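Local coordinates for citrate lyase subunit beta-like protein (Mycobacterium tuberculosis H37Rv, PDB 6ARB), which binds magnesium, probably acts as a carbon-carbon lyase of the HpcH/HpaI aldolase family, and may play a role in fatty acid biosynthesis, at residues I40-D45 with V70-A75; T94-P99 with R113-L118. All coordinates share one frame; numbering follows the deposited sequence. Where two conformers were deposited one is given.

Contact 1: I40-D45 with V70-A75; sequences ILDLED and VVRINA. With COA (coenzyme A), chain F.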
# COMPACT_ATOMS: atom_id res chain seq x y z
N ILE A 40 14.32 -17.52 18.46
CA ILE A 40 13.70 -16.43 19.19
C ILE A 40 13.03 -16.99 20.43
O ILE A 40 11.96 -17.62 20.33
CB ILE A 40 12.60 -15.75 18.37
CG1 ILE A 40 13.14 -15.29 17.01
CG2 ILE A 40 12.00 -14.60 19.16
CD1 ILE A 40 12.04 -14.97 15.99
N LEU A 41 13.64 -16.78 21.60
CA LEU A 41 13.04 -17.19 22.86
C LEU A 41 11.94 -16.19 23.27
O LEU A 41 12.19 -14.99 23.38
CB LEU A 41 14.11 -17.36 23.96
CG LEU A 41 15.15 -18.44 23.65
CD1 LEU A 41 16.32 -18.43 24.62
CD2 LEU A 41 14.50 -19.85 23.60
N ASP A 42 10.72 -16.69 23.45
CA ASP A 42 9.56 -15.82 23.61
C ASP A 42 9.06 -15.65 25.04
O ASP A 42 8.69 -16.62 25.69
CB ASP A 42 8.41 -16.31 22.72
CG ASP A 42 7.24 -15.34 22.70
OD1 ASP A 42 7.46 -14.14 22.94
OD2 ASP A 42 6.10 -15.79 22.44
N LEU A 43 9.05 -14.40 25.52
CA LEU A 43 8.47 -14.09 26.82
C LEU A 43 7.09 -13.45 26.65
O LEU A 43 6.39 -13.23 27.63
CB LEU A 43 9.36 -13.15 27.64
CG LEU A 43 10.80 -13.61 27.92
CD1 LEU A 43 11.62 -12.43 28.44
CD2 LEU A 43 10.83 -14.76 28.92
N GLU A 44 6.72 -13.14 25.41
CA GLU A 44 5.42 -12.52 25.15
C GLU A 44 4.29 -13.55 24.91
O GLU A 44 4.09 -14.45 25.71
CB GLU A 44 5.50 -11.49 24.02
CG GLU A 44 4.50 -10.34 24.18
CD GLU A 44 3.83 -9.94 22.87
OE1 GLU A 44 3.92 -10.71 21.89
OE2 GLU A 44 3.21 -8.85 22.83
N ASP A 45 3.56 -13.40 23.81
CA ASP A 45 2.31 -14.15 23.63
C ASP A 45 2.39 -15.69 23.63
O ASP A 45 1.38 -16.36 23.83
CB ASP A 45 1.53 -13.64 22.40
CG ASP A 45 0.96 -12.24 22.62
OD1 ASP A 45 0.97 -11.77 23.77
OD2 ASP A 45 0.50 -11.62 21.64
N VAL A 70 17.67 -14.58 19.84
CA VAL A 70 17.01 -13.30 20.08
C VAL A 70 15.98 -13.55 21.17
O VAL A 70 15.50 -14.67 21.30
CB VAL A 70 16.30 -12.80 18.80
CG1 VAL A 70 15.46 -11.55 19.09
CG2 VAL A 70 17.32 -12.55 17.70
N VAL A 71 15.68 -12.55 21.99
CA VAL A 71 14.62 -12.72 22.99
C VAL A 71 13.45 -11.78 22.72
O VAL A 71 13.62 -10.56 22.72
CB VAL A 71 15.15 -12.46 24.42
CG1 VAL A 71 14.00 -12.52 25.44
CG2 VAL A 71 16.24 -13.45 24.78
N ARG A 72 12.26 -12.32 22.48
CA ARG A 72 11.11 -11.43 22.34
C ARG A 72 10.57 -11.06 23.72
O ARG A 72 10.07 -11.90 24.45
CB ARG A 72 9.99 -12.02 21.47
CG ARG A 72 8.84 -11.03 21.29
CD ARG A 72 7.85 -11.45 20.23
NE ARG A 72 6.95 -12.50 20.70
CZ ARG A 72 5.85 -12.88 20.07
NH1 ARG A 72 5.51 -12.30 18.93
NH2 ARG A 72 5.09 -13.85 20.57
N ILE A 73 10.70 -9.78 24.06
CA ILE A 73 10.25 -9.30 25.36
C ILE A 73 8.81 -8.82 25.23
O ILE A 73 8.20 -8.99 24.18
CB ILE A 73 11.15 -8.16 25.85
CG1 ILE A 73 11.21 -7.03 24.81
CG2 ILE A 73 12.55 -8.72 26.16
CD1 ILE A 73 11.99 -5.81 25.30
N ASN A 74 8.26 -8.25 26.29
CA ASN A 74 6.92 -7.70 26.22
C ASN A 74 6.90 -6.25 25.73
O ASN A 74 7.94 -5.61 25.59
CB ASN A 74 6.18 -7.87 27.55
CG ASN A 74 5.81 -9.34 27.82
OD1 ASN A 74 4.76 -9.83 27.36
ND2 ASN A 74 6.67 -10.05 28.54
N ALA A 75 5.70 -5.74 25.45
CA ALA A 75 5.55 -4.42 24.86
C ALA A 75 6.01 -3.26 25.76
O ALA A 75 6.06 -3.38 26.99
CB ALA A 75 4.09 -4.21 24.40
N1A COA F . 10.60 -25.14 19.39
C2A COA F . 11.31 -26.26 19.64
N3A COA F . 10.79 -27.48 19.42
C4A COA F . 9.53 -27.63 18.96
C5A COA F . 8.76 -26.50 18.69
C6A COA F . 9.34 -25.24 18.92
N6A COA F . 8.55 -24.02 18.63
N7A COA F . 7.56 -26.92 18.23
C8A COA F . 7.57 -28.27 18.22
N9A COA F . 8.75 -28.70 18.67
C1B COA F . 9.17 -30.08 18.78
C2B COA F . 8.47 -30.84 19.81
O2B COA F . 9.17 -30.74 20.99
C3B COA F . 8.57 -32.18 19.31
O3B COA F . 9.86 -32.60 19.57
P3B COA F . 10.17 -34.12 19.68
O7A COA F . 8.89 -34.89 19.46
O8A COA F . 10.70 -34.38 21.07
O9A COA F . 11.20 -34.50 18.64
C4B COA F . 8.41 -32.04 17.87
O4B COA F . 8.91 -30.72 17.58
C5B COA F . 7.01 -32.15 17.49
O5B COA F . 6.10 -31.55 18.31
P1A COA F . 4.63 -31.25 17.90
O1A COA F . 3.76 -32.34 18.44
O2A COA F . 4.51 -31.21 16.40
O3A COA F . 4.25 -29.87 18.51
P2A COA F . 3.44 -29.69 19.86
O4A COA F . 2.10 -30.38 19.75
O5A COA F . 4.21 -30.23 21.03
O6A COA F . 3.18 -28.18 20.11
CBP COA F . 3.23 -25.81 19.44
CCP COA F . 3.08 -27.29 19.06
CDP COA F . 2.74 -25.60 20.87
CEP COA F . 2.46 -24.92 18.51
CAP COA F . 4.74 -25.49 19.33
OAP COA F . 5.10 -25.68 18.01
C9P COA F . 5.11 -24.06 19.67
O9P COA F . 5.38 -23.73 20.82
N8P COA F . 5.13 -23.11 18.60
C7P COA F . 5.49 -21.71 18.84
C6P COA F . 4.41 -20.79 19.33
C5P COA F . 4.88 -19.39 19.59
O5P COA F . 6.04 -19.21 19.96
N4P COA F . 3.96 -18.29 19.40
C3P COA F . 4.42 -16.97 19.64
C2P COA F . 4.92 -16.25 18.41
S1P COA F . 4.00 -16.55 16.91
O HOH W 1 3.19 -7.39 25.05
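Arg72 lies alongside Asp42, the residue paired with it on the neighbouring parallel strand 38-42 of the TIM barrel. Arg72 CB lies 4.0 Å from Ile40 CG2. Its CG and CD then run past Asp42 OD1, the chain leaving with CG anti to the backbone N (chi1 -176°) and bending at chi3. Two nitrogens grip the Asp42 carboxylate side-on, Arg72 NE to Asp42 OD1 at 2.8 Å and Arg72 NH2 to Asp42 OD2 at 2.9 Å. The NE bond, nearly straight and in the guanidinium plane, meets OD1 from above the carboxylate plane. These two bonds fix the rotation of the guanidinium. Glu44 N comes to OD1 from the opposite face, closing an Asx turn. OD2 also accepts from Gly46 N. Glu44 OE1 sits over a guanidinium face, 3.4 Å from Arg72 CZ. This long ion pair probably adds only electrostatic attraction, as no N-H points at OE1; Glu44 OE2 is paired with Lys100. Arg72 NH1 binds pyruvate, in keeping with its substrate-binding role. On the face that carries Val71, Leu43 CD1 packs on Val71 CG1. Coenzyme A also reaches this guanidinium, its C2P 3.2 Å from Arg72 NH2.

Contact 2: T94-P99 with R113-L118; sequences TTVMLP and RDVIAL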
# COMPACT_ATOMS: atom_id res chain seq x y z
N THR A 94 21.90 -10.04 23.80
CA THR A 94 22.10 -8.63 23.42
C THR A 94 21.11 -8.12 22.37
O THR A 94 21.05 -6.92 22.12
CB THR A 94 23.52 -8.39 22.88
OG1 THR A 94 23.74 -9.23 21.73
CG2 THR A 94 24.57 -8.70 23.94
N THR A 95 20.36 -9.02 21.76
CA THR A 95 19.33 -8.62 20.80
C THR A 95 17.95 -9.03 21.34
O THR A 95 17.76 -10.16 21.80
CB THR A 95 19.57 -9.24 19.40
OG1 THR A 95 20.88 -8.88 18.95
CG2 THR A 95 18.55 -8.71 18.40
N VAL A 96 17.01 -8.09 21.30
CA VAL A 96 15.63 -8.35 21.69
C VAL A 96 14.66 -8.02 20.57
O VAL A 96 14.93 -7.17 19.71
CB VAL A 96 15.20 -7.52 22.93
CG1 VAL A 96 15.91 -8.02 24.20
CG2 VAL A 96 15.43 -6.04 22.69
N MET A 97 13.51 -8.69 20.60
CA MET A 97 12.43 -8.38 19.68
C MET A 97 11.33 -7.68 20.46
O MET A 97 10.89 -8.18 21.50
CB MET A 97 11.88 -9.65 19.03
CG MET A 97 10.69 -9.37 18.12
SD MET A 97 10.10 -10.85 17.29
CE MET A 97 11.42 -11.13 16.13
N LEU A 98 10.90 -6.53 19.96
CA LEU A 98 9.93 -5.69 20.65
C LEU A 98 8.57 -5.84 19.97
O LEU A 98 8.38 -5.40 18.84
CB LEU A 98 10.36 -4.21 20.58
CG LEU A 98 9.32 -3.20 21.04
CD1 LEU A 98 9.01 -3.40 22.52
CD2 LEU A 98 9.80 -1.78 20.76
N PRO A 99 7.62 -6.48 20.67
CA PRO A 99 6.30 -6.63 20.07
C PRO A 99 5.50 -5.34 20.17
O PRO A 99 5.79 -4.48 21.02
CB PRO A 99 5.67 -7.73 20.93
CG PRO A 99 6.25 -7.50 22.26
CD PRO A 99 7.66 -6.98 22.05
N ARG A 113 20.87 -2.46 23.86
CA ARG A 113 20.62 -3.70 23.14
C ARG A 113 20.21 -3.44 21.69
O ARG A 113 19.66 -2.38 21.37
CB ARG A 113 19.57 -4.55 23.86
CG ARG A 113 20.10 -5.21 25.13
CD ARG A 113 19.34 -6.49 25.49
NE ARG A 113 19.90 -7.10 26.70
CZ ARG A 113 19.58 -6.73 27.94
NH1 ARG A 113 18.71 -5.74 28.13
NH2 ARG A 113 20.14 -7.33 28.97
N ASP A 114 20.49 -4.40 20.81
CA ASP A 114 20.01 -4.34 19.44
C ASP A 114 18.54 -4.75 19.43
O ASP A 114 18.13 -5.61 20.20
CB ASP A 114 20.80 -5.26 18.52
CG ASP A 114 22.19 -4.75 18.22
OD1 ASP A 114 22.45 -3.54 18.42
OD2 ASP A 114 23.02 -5.56 17.77
N VAL A 115 17.76 -4.13 18.55
CA VAL A 115 16.32 -4.34 18.58
C VAL A 115 15.74 -4.74 17.24
O VAL A 115 15.98 -4.09 16.23
CB VAL A 115 15.59 -3.06 19.09
CG1 VAL A 115 14.08 -3.26 19.15
CG2 VAL A 115 16.13 -2.67 20.46
N ILE A 116 14.99 -5.84 17.24
CA ILE A 116 14.14 -6.16 16.10
C ILE A 116 12.73 -5.71 16.45
O ILE A 116 12.11 -6.22 17.39
CB ILE A 116 14.17 -7.66 15.75
CG1 ILE A 116 15.61 -8.07 15.43
CG2 ILE A 116 13.26 -7.93 14.54
CD1 ILE A 116 15.79 -9.55 15.17
N ALA A 117 12.23 -4.74 15.70
CA ALA A 117 10.92 -4.17 15.97
C ALA A 117 9.85 -4.98 15.25
O ALA A 117 9.86 -5.06 14.01
CB ALA A 117 10.87 -2.72 15.54
N LEU A 118 8.95 -5.56 16.02
CA LEU A 118 7.81 -6.28 15.49
C LEU A 118 6.60 -5.36 15.36
O LEU A 118 5.94 -5.04 16.35
CB LEU A 118 7.48 -7.47 16.41
CG LEU A 118 6.19 -8.25 16.15
CD1 LEU A 118 6.09 -8.68 14.69
CD2 LEU A 118 6.13 -9.45 17.10
O HOH W 2 21.94 -7.74 16.49
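Met97 crosses Ile116 obliquely, its CG beside the Ile116 carbonyl and its CE on the side chain. Met97 CG is anti to the backbone N (chi1 177°), which brings it to 3.5 Å from Ile116 O and 4.1 Å from Leu118 CB. The chain bends at chi3 and turns the Met97 CE methyl onto Ile116 CG2, at 4.0 Å. Thr95 is on the same face of the sheet. OG1 of Thr95 comes beside Asp114 CB, and one water joins OG1 to Asp114 OD2. At the C-terminal end Leu118 turns toward segment 94-99. Its CD2 packs against Pro99 CB, and its side chain also touches Arg72 and the bound pyruvate.

Strands 95-98 and 114-119 are neighbouring parallel strands of the TIM barrel. They belong to one beta-alpha-beta unit, with helix 104-108 between them. Five backbone hydrogen bonds join the two segments, from Asp114 N to Thr94 O at one end to Leu118 N to Leu98 O at the other.

On the other face, Val96 CG2 meets Val115 CG2 at 4.1 Å, and Leu98 CB rests on Val115 CG1. Helix 79-88 covers Val96 and Leu98 here. Arg113 crosses Val96 at about a right angle, with Arg113 CD 4.0 Å from Val96 CG1. The Arg113 aliphatic chain passes along the carbonyl of Thr94, CB lying 3.3 Å from Thr94 O, and NE is hydrogen-bonded to Tyr93 O.

After strand 17-22 and helix 29-35 the chain enters strand 38-42, where contact 1 opens. Helix 52-61 then leads to strand 69-72, where contact 1 closes. Helix 79-88 carries the chain on to strand 95-98. Helix 104-108 follows, and contact 2 closes at strand 114-119. The two loops are in series and neither nests in the other. They meet through strands 69-72 and 95-98, which are neighbours in the barrel. Val71 O and Met97 N, 2.8 Å apart, are a probable hydrogen bond there. Four successive strands of the barrel are thus tied together. At their C-terminal ends, on the active-site side of the barrel, Glu44 packs on Pro99.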